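Local coordinates for protein putative protease (Parabacteroides distasonis ATCC 8503, PDB 3KD4) that is a putative protease, probably an exported protein, of otherwise uncharacterised function, at residues H36-N40 with S41-E45; D219-L222 with K223-Q226; L490-E493 with W494-D498. All coordinates share one frame; numbering follows the deposited sequence.

Interaction 1: residues H36-N40 with S41-E45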
loop_
_atom_site.group_PDB
_atom_site.type_symbol
_atom_site.label_atom_id
_atom_site.label_comp_id
_atom_site.label_asym_id
_atom_site.label_seq_id
_atom_site.Cartn_x
_atom_site.Cartn_y
_atom_site.Cartn_z
ATOM N N HIS A 36 24.814 -4.606 17.555
ATOM C CA HIS A 36 24.098 -5.880 17.657
ATOM C C HIS A 36 22.637 -5.823 17.286
ATOM O O HIS A 36 22.130 -6.796 16.754
ATOM C CB HIS A 36 24.265 -6.486 19.045
ATOM C CG HIS A 36 25.686 -6.814 19.331
ATOM N ND1 HIS A 36 26.344 -6.371 20.451
ATOM C CD2 HIS A 36 26.613 -7.437 18.563
ATOM C CE1 HIS A 36 27.602 -6.778 20.404
ATOM N NE2 HIS A 36 27.792 -7.411 19.257
ATOM N N THR A 37 21.977 -4.702 17.548
ATOM C CA THR A 37 20.559 -4.478 17.163
ATOM C C THR A 37 20.430 -4.657 15.645
ATOM O O THR A 37 19.539 -5.376 15.169
ATOM C CB THR A 37 20.048 -3.038 17.588
ATOM O OG1 THR A 37 20.216 -2.879 18.996
ATOM C CG2 THR A 37 18.570 -2.772 17.238
ATOM N N ALA A 38 21.323 -4.001 14.909
ATOM C CA ALA A 38 21.380 -4.148 13.450
ATOM C C ALA A 38 21.680 -5.621 13.048
ATOM O O ALA A 38 20.929 -6.213 12.277
ATOM C CB ALA A 38 22.401 -3.181 12.862
HETATM N N MSE A 39 22.735 -6.202 13.613
HETATM C CA MSE A 39 23.176 -7.552 13.265
HETATM C C MSE A 39 22.111 -8.633 13.529
HETATM O O MSE A 39 22.046 -9.634 12.811
HETATM C CB MSE A 39 24.413 -7.917 14.057
HETATM C CG MSE A 39 25.661 -7.218 13.602
HETATM SE SE MSE A 39 27.087 -7.289 14.831
HETATM C CE MSE A 39 27.088 -9.202 15.221
ATOM N N ASN A 40 21.301 -8.440 14.579
ATOM C CA ASN A 40 20.325 -9.455 15.029
ATOM C C ASN A 40 18.957 -9.201 14.409
ATOM O O ASN A 40 18.039 -9.962 14.620
ATOM C CB ASN A 40 20.239 -9.472 16.576
ATOM C CG ASN A 40 21.543 -9.898 17.243
ATOM O OD1 ASN A 40 22.373 -10.569 16.656
ATOM N ND2 ASN A 40 21.708 -9.526 18.492
ATOM N N SER A 41 18.824 -8.126 13.628
ATOM C CA SER A 41 17.589 -7.842 12.910
ATOM C C SER A 41 17.577 -8.632 11.569
ATOM O O SER A 41 18.477 -9.411 11.298
ATOM C CB SER A 41 17.487 -6.340 12.628
ATOM O OG SER A 41 18.347 -5.942 11.564
ATOM N N THR A 42 16.601 -8.375 10.717
ATOM C CA THR A 42 16.584 -9.008 9.410
ATOM C C THR A 42 17.720 -8.489 8.508
ATOM O O THR A 42 17.934 -9.037 7.435
ATOM C CB THR A 42 15.234 -8.824 8.697
ATOM O OG1 THR A 42 14.910 -7.450 8.688
ATOM C CG2 THR A 42 14.122 -9.631 9.360
ATOM N N TYR A 43 18.481 -7.472 8.947
ATOM C CA TYR A 43 19.749 -7.133 8.243
ATOM C C TYR A 43 20.750 -8.294 8.257
ATOM O O TYR A 43 21.662 -8.352 7.446
ATOM C CB TYR A 43 20.400 -5.887 8.810
ATOM C CG TYR A 43 19.840 -4.568 8.347
ATOM C CD1 TYR A 43 19.391 -4.388 7.035
ATOM C CD2 TYR A 43 19.846 -3.471 9.191
ATOM C CE1 TYR A 43 18.924 -3.143 6.600
ATOM C CE2 TYR A 43 19.408 -2.251 8.774
ATOM C CZ TYR A 43 18.933 -2.089 7.476
ATOM O OH TYR A 43 18.492 -0.867 7.034
ATOM N N GLY A 44 20.535 -9.255 9.153
ATOM C CA GLY A 44 21.337 -10.475 9.166
ATOM C C GLY A 44 21.128 -11.376 7.948
ATOM O O GLY A 44 21.874 -12.345 7.768
ATOM N N GLU A 45 20.089 -11.088 7.158
ATOM C CA GLU A 45 19.778 -11.860 5.958
ATOM C C GLU A 45 19.486 -10.981 4.769
ATOM O O GLU A 45 19.136 -9.839 4.916
ATOM C CB GLU A 45 18.540 -12.739 6.171
ATOM C CG GLU A 45 18.706 -13.855 7.178
ATOM C CD GLU A 45 18.536 -13.379 8.603
ATOM O OE1 GLU A 45 17.631 -12.562 8.844
ATOM O OE2 GLU A 45 19.315 -13.832 9.472
#
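An ST turn at Ser41 joins the short helix 36-39 to the 3-10 turn 42-44, and Ala38 supplies the acceptor on the helix side. Ser41 OG donates to Ala38 O over 2.7 Å, arriving close to the carbonyl plane with a tilt of 16°. The same oxygen also receives Ser41 N at 3.1 Å, this donor standing well above the plane, so one serine grips the carbonyl twice. Onward along the chain, Ser41 OG accepts from Tyr43 N over 3.0 Å in a fairly straight bond. The first torsion of Ser41 makes this relay possible: at 76° it holds OG between the backbone N and the carbonyl carbon, where it can reach back to Ala38 and forward to Tyr43. An alanine here has no OG, leaving Ala38 O with the backbone donor of the pair and Tyr43 N without this acceptor, and the turn would probably shift against the helix end.

The turn lies in the DUF3857 region, on the connection from strand 23-33 to strand 45-50. Tyr43 turns its side chain toward the helix segment: CB sits 3.5 Å from Ala38 O, which lies at the edge of the ring near its plane, and CD2 makes a loose apolar contact with Ala38 CB at 4.5 Å. Leu31 and Leu33 of strand 23-33, with Ala6 and Tyr8 of strand 6-17, also pack on the tyrosine, while Ser138 and Thr137 hydrogen-bond its hydroxyl. Gly44 closes the 3-10 turn through its N, bonded to Ser41 O at 3.0 Å. Its CA lies 3.8 Å from the O of selenomethionine Met39.

Interaction 2: residues D219-L222 with K223-Q226. With PO4 (phosphate ion), chain E.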
loop_
_atom_site.group_PDB
_atom_site.type_symbol
_atom_site.label_atom_id
_atom_site.label_comp_id
_atom_site.label_asym_id
_atom_site.label_seq_id
_atom_site.Cartn_x
_atom_site.Cartn_y
_atom_site.Cartn_z
ATOM N N ASP A 219 -4.540 -5.293 -20.896
ATOM C CA ASP A 219 -5.911 -5.600 -21.223
ATOM C C ASP A 219 -6.019 -6.754 -22.218
ATOM O O ASP A 219 -6.836 -7.648 -22.038
ATOM C CB ASP A 219 -6.540 -4.368 -21.806
ATOM C CG ASP A 219 -8.065 -4.382 -21.765
ATOM O OD1 ASP A 219 -8.728 -5.258 -21.148
ATOM O OD2 ASP A 219 -8.581 -3.422 -22.336
ATOM N N LYS A 220 -5.183 -6.734 -23.262
ATOM C CA LYS A 220 -5.232 -7.790 -24.292
ATOM C C LYS A 220 -4.942 -9.137 -23.664
ATOM O O LYS A 220 -5.593 -10.101 -23.967
ATOM C CB LYS A 220 -4.241 -7.537 -25.431
ATOM C CG LYS A 220 -4.689 -6.415 -26.346
ATOM C CD LYS A 220 -3.615 -6.001 -27.395
ATOM C CE LYS A 220 -4.001 -4.655 -28.091
ATOM N NZ LYS A 220 -2.973 -4.275 -29.110
ATOM N N ARG A 221 -3.950 -9.170 -22.793
ATOM C CA ARG A 221 -3.547 -10.392 -22.121
ATOM C C ARG A 221 -4.659 -10.847 -21.175
ATOM O O ARG A 221 -4.937 -12.051 -21.071
ATOM C CB ARG A 221 -2.192 -10.185 -21.410
ATOM C CG ARG A 221 -1.048 -9.872 -22.421
ATOM C CD ARG A 221 0.293 -9.414 -21.815
ATOM N NE ARG A 221 1.328 -10.445 -21.775
ATOM C CZ ARG A 221 1.818 -10.939 -20.652
ATOM N NH1 ARG A 221 1.350 -10.512 -19.505
ATOM N NH2 ARG A 221 2.756 -11.861 -20.658
ATOM N N LEU A 222 -5.299 -9.890 -20.501
ATOM C CA LEU A 222 -6.401 -10.243 -19.599
ATOM C C LEU A 222 -7.513 -10.922 -20.384
ATOM O O LEU A 222 -8.106 -11.891 -19.899
ATOM C CB LEU A 222 -6.940 -9.027 -18.868
ATOM C CG LEU A 222 -6.052 -8.454 -17.770
ATOM C CD1 LEU A 222 -6.749 -7.332 -17.042
ATOM C CD2 LEU A 222 -5.628 -9.521 -16.799
ATOM N N LYS A 223 -7.759 -10.424 -21.601
ATOM C CA LYS A 223 -8.867 -10.873 -22.447
ATOM C C LYS A 223 -8.560 -12.142 -23.232
ATOM O O LYS A 223 -9.438 -12.682 -23.864
ATOM C CB LYS A 223 -9.309 -9.766 -23.411
ATOM C CG LYS A 223 -10.016 -8.571 -22.748
ATOM C CD LYS A 223 -10.020 -7.348 -23.663
ATOM C CE LYS A 223 -11.169 -6.331 -23.390
ATOM N NZ LYS A 223 -11.356 -5.709 -22.004
ATOM N N GLU A 224 -7.339 -12.638 -23.154
ATOM C CA GLU A 224 -6.948 -13.842 -23.868
ATOM C C GLU A 224 -7.734 -15.098 -23.481
ATOM O O GLU A 224 -7.911 -15.929 -24.331
ATOM C CB GLU A 224 -5.454 -14.139 -23.697
ATOM C CG GLU A 224 -4.542 -13.383 -24.664
ATOM C CD GLU A 224 -3.061 -13.498 -24.302
ATOM O OE1 GLU A 224 -2.712 -14.345 -23.441
ATOM O OE2 GLU A 224 -2.246 -12.721 -24.870
ATOM N N SER A 225 -8.162 -15.280 -22.233
ATOM C CA SER A 225 -9.054 -16.448 -21.947
ATOM C C SER A 225 -10.513 -16.148 -22.332
ATOM O O SER A 225 -10.959 -15.038 -22.184
ATOM C CB SER A 225 -8.996 -16.904 -20.487
ATOM O OG SER A 225 -9.220 -15.827 -19.613
ATOM N N GLN A 226 -11.234 -17.145 -22.839
ATOM C CA GLN A 226 -12.646 -16.971 -23.241
ATOM C C GLN A 226 -13.569 -16.624 -22.066
ATOM O O GLN A 226 -14.584 -15.940 -22.290
ATOM C CB GLN A 226 -13.184 -18.238 -23.942
HETATM P P PO4 E . -4.011 -0.885 -30.442
HETATM O O1 PO4 E . -2.495 -0.752 -30.510
HETATM O O2 PO4 E . -4.595 -0.900 -31.850
HETATM O O3 PO4 E . -4.445 -2.108 -29.698
HETATM O O4 PO4 E . -4.707 0.298 -29.783
HETATM O O HOH W 1 -12.035 -3.055 -22.581
#
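Lys223 lays its side chain obliquely across Asp219, passing over the carbonyl before closing a salt bridge with the carboxylate. NZ of Lys223 meets Asp219 OD1 at 2.8 Å on the syn side, 24° out of the carboxylate plane. On the way, CG of Lys223 passes 3.4 Å from Asp219 O; a final bend (chi4 56°) then turns the ammonium onto OD1. A water accepts from Lys223 NZ at 2.8 Å and gives a weak bond to Asp219 OD2, bridging the two charged groups, weakly on the aspartate side.

The pair lies where helix 211-222 gives way to the loop leading to helix 228-238. Lys223 N still makes a helical bond to Asp219 O at 3.0 Å, and Glu224 N donates to Arg221 O, three residues back, at 3.2 Å. Glu224 runs alongside Arg221, pointing the same way, with OE2 3.9 Å from Arg221 CG. In this one of the two conformers modelled for Arg221, the charged ends do not meet and NH1 donates to Gly270 O. Leu222, buried, packs on Leu288 and Gln292 of helix 287-300; Ser225 OG, for its part, bonds Ile276 N. Lys220, exposed and fully extended, donates from NZ to O3 of a phosphate ion at 2.7 Å, a ligand probably left by the crystallisation liquor.

Interaction 3: residues L490-E493 with W494-D498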
loop_
_atom_site.group_PDB
_atom_site.type_symbol
_atom_site.label_atom_id
_atom_site.label_comp_id
_atom_site.label_asym_id
_atom_site.label_seq_id
_atom_site.Cartn_x
_atom_site.Cartn_y
_atom_site.Cartn_z
ATOM N N LEU A 490 -7.217 18.303 17.144
ATOM C CA LEU A 490 -8.529 17.738 16.850
ATOM C C LEU A 490 -8.569 16.267 17.173
ATOM O O LEU A 490 -9.495 15.777 17.866
ATOM C CB LEU A 490 -8.921 17.959 15.370
ATOM C CG LEU A 490 -9.063 19.403 14.879
ATOM C CD1 LEU A 490 -9.363 19.485 13.343
ATOM C CD2 LEU A 490 -10.157 20.158 15.670
ATOM N N ILE A 491 -7.561 15.542 16.666
ATOM C CA ILE A 491 -7.543 14.086 16.795
ATOM C C ILE A 491 -7.439 13.737 18.273
ATOM O O ILE A 491 -8.128 12.850 18.781
ATOM C CB ILE A 491 -6.386 13.416 15.969
ATOM C CG1 ILE A 491 -6.661 13.598 14.477
ATOM C CG2 ILE A 491 -6.259 11.939 16.341
ATOM C CD1 ILE A 491 -5.382 13.500 13.568
ATOM N N HIS A 492 -6.586 14.462 18.961
ATOM C CA HIS A 492 -6.433 14.264 20.391
ATOM C C HIS A 492 -7.736 14.584 21.179
ATOM O O HIS A 492 -8.082 13.891 22.126
ATOM C CB HIS A 492 -5.254 15.111 20.868
ATOM C CG HIS A 492 -5.077 15.127 22.348
ATOM N ND1 HIS A 492 -4.623 14.028 23.050
ATOM C CD2 HIS A 492 -5.249 16.115 23.257
ATOM C CE1 HIS A 492 -4.566 14.329 24.336
ATOM N NE2 HIS A 492 -4.927 15.593 24.487
ATOM N N GLU A 493 -8.457 15.626 20.776
ATOM C CA GLU A 493 -9.725 15.950 21.453
ATOM C C GLU A 493 -10.677 14.774 21.329
ATOM O O GLU A 493 -11.384 14.429 22.289
ATOM C CB GLU A 493 -10.360 17.226 20.903
ATOM C CG GLU A 493 -11.602 17.679 21.718
ATOM C CD GLU A 493 -11.406 19.011 22.426
ATOM O OE1 GLU A 493 -10.273 19.354 22.777
ATOM O OE2 GLU A 493 -12.414 19.717 22.607
ATOM N N TRP A 494 -10.654 14.117 20.172
ATOM C CA TRP A 494 -11.489 12.946 19.949
ATOM C C TRP A 494 -11.074 11.734 20.786
ATOM O O TRP A 494 -11.932 11.088 21.388
ATOM C CB TRP A 494 -11.527 12.557 18.462
ATOM C CG TRP A 494 -12.468 11.451 18.216
ATOM C CD1 TRP A 494 -12.163 10.151 18.046
ATOM C CD2 TRP A 494 -13.892 11.546 18.145
ATOM N NE1 TRP A 494 -13.313 9.400 17.888
ATOM C CE2 TRP A 494 -14.391 10.245 17.921
ATOM C CE3 TRP A 494 -14.793 12.601 18.238
ATOM C CZ2 TRP A 494 -15.759 9.976 17.784
ATOM C CZ3 TRP A 494 -16.165 12.343 18.092
ATOM C CH2 TRP A 494 -16.630 11.041 17.859
ATOM N N THR A 495 -9.780 11.427 20.813
ATOM C CA THR A 495 -9.312 10.152 21.369
ATOM C C THR A 495 -9.026 10.215 22.873
ATOM O O THR A 495 -9.052 9.193 23.527
ATOM C CB THR A 495 -8.044 9.631 20.672
ATOM O OG1 THR A 495 -6.985 10.598 20.809
ATOM C CG2 THR A 495 -8.311 9.355 19.153
ATOM N N ASN A 496 -8.725 11.394 23.407
ATOM C CA ASN A 496 -8.361 11.527 24.849
ATOM C C ASN A 496 -9.484 10.960 25.719
ATOM O O ASN A 496 -10.598 11.474 25.690
ATOM C CB ASN A 496 -8.143 12.993 25.183
ATOM C CG ASN A 496 -7.663 13.219 26.593
ATOM O OD1 ASN A 496 -6.679 12.639 27.002
ATOM N ND2 ASN A 496 -8.316 14.146 27.323
ATOM N N PRO A 497 -9.214 9.877 26.459
ATOM C CA PRO A 497 -10.262 9.172 27.230
ATOM C C PRO A 497 -11.001 10.054 28.228
ATOM O O PRO A 497 -12.195 9.854 28.449
ATOM C CB PRO A 497 -9.481 8.084 27.993
ATOM C CG PRO A 497 -8.192 7.932 27.269
ATOM C CD PRO A 497 -7.887 9.254 26.612
ATOM N N ASP A 498 -10.309 11.027 28.826
ATOM C CA ASP A 498 -10.974 11.951 29.754
ATOM C C ASP A 498 -12.164 12.637 29.104
ATOM O O ASP A 498 -13.123 13.007 29.774
ATOM C CB ASP A 498 -10.008 13.025 30.256
ATOM C CG ASP A 498 -9.090 12.523 31.317
ATOM O OD1 ASP A 498 -9.365 11.429 31.847
ATOM O OD2 ASP A 498 -8.084 13.208 31.610
#
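At the C-terminal end of helix 481-495, the last turn is carried by His492 and Asn496, with Ile491 and Thr495 one residue behind them. Asn496 is the first residue to leave helical geometry, yet its N still donates to His492 O at 2.9 Å. The two side chains then run side by side in the same direction. In His492, CG anti to the backbone N (chi1 173°) swings the ring toward the next turn, where Asn496 CB lies over one face of the imidazole. The result is a CH-pi contact, CB lying 4.2 Å from the ring centroid and offset toward the rim. The first torsion of Asn496, -175°, sends its amide on beside the ring. There the amide inclines by 35° to the imidazole, with Asn496 OD1 3.8 Å from His492 CE1.

Thr495 N donates to Ile491 O at 3.0 Å, in the carbonyl plane, and the methyl groups of these residues meet at CG2 to CG2, 4.3 Å apart. Trp494 holds to the helix through its backbone, N to Leu490 O at 3.1 Å, and its CB lies 3.4 Å from Ile491 O, while the indole leads away into the protein. There it packs on Ile472, Val427 and Glu425 and donates from NE1 to Asp402, while Arg470 makes a cation-pi contact with the ring and also donates to Trp494 O.

Leu490 and Ile491 bury themselves against Leu474, as His492 stays at the surface. Pro497, with no N-H to offer, follows directly as the chain breaks into a 3-10 turn: this is the end of an amphipathic helix lying against a beta sheet.

Each interaction sits around the end of a helix, and the three come in series along the chain, in separate regions. Interaction 1 belongs to the DUF3857 region, beside the eight-stranded mixed sheet. Interaction 2 spans the end of helix 211-222 and the loop after it, in the middle of the chain, and interaction 3 lies in the DUF3858 region, against the five-stranded mixed sheet that includes strands 423-433 and 465-474. The centre of interaction 1 is about 45 Å from that of interaction 2 and about 38 Å from that of interaction 3. Interactions 2 and 3, with centres about 51 Å apart, lie on opposite sides of the chain's centre. None touches another; each is a local feature of its own part of the chain.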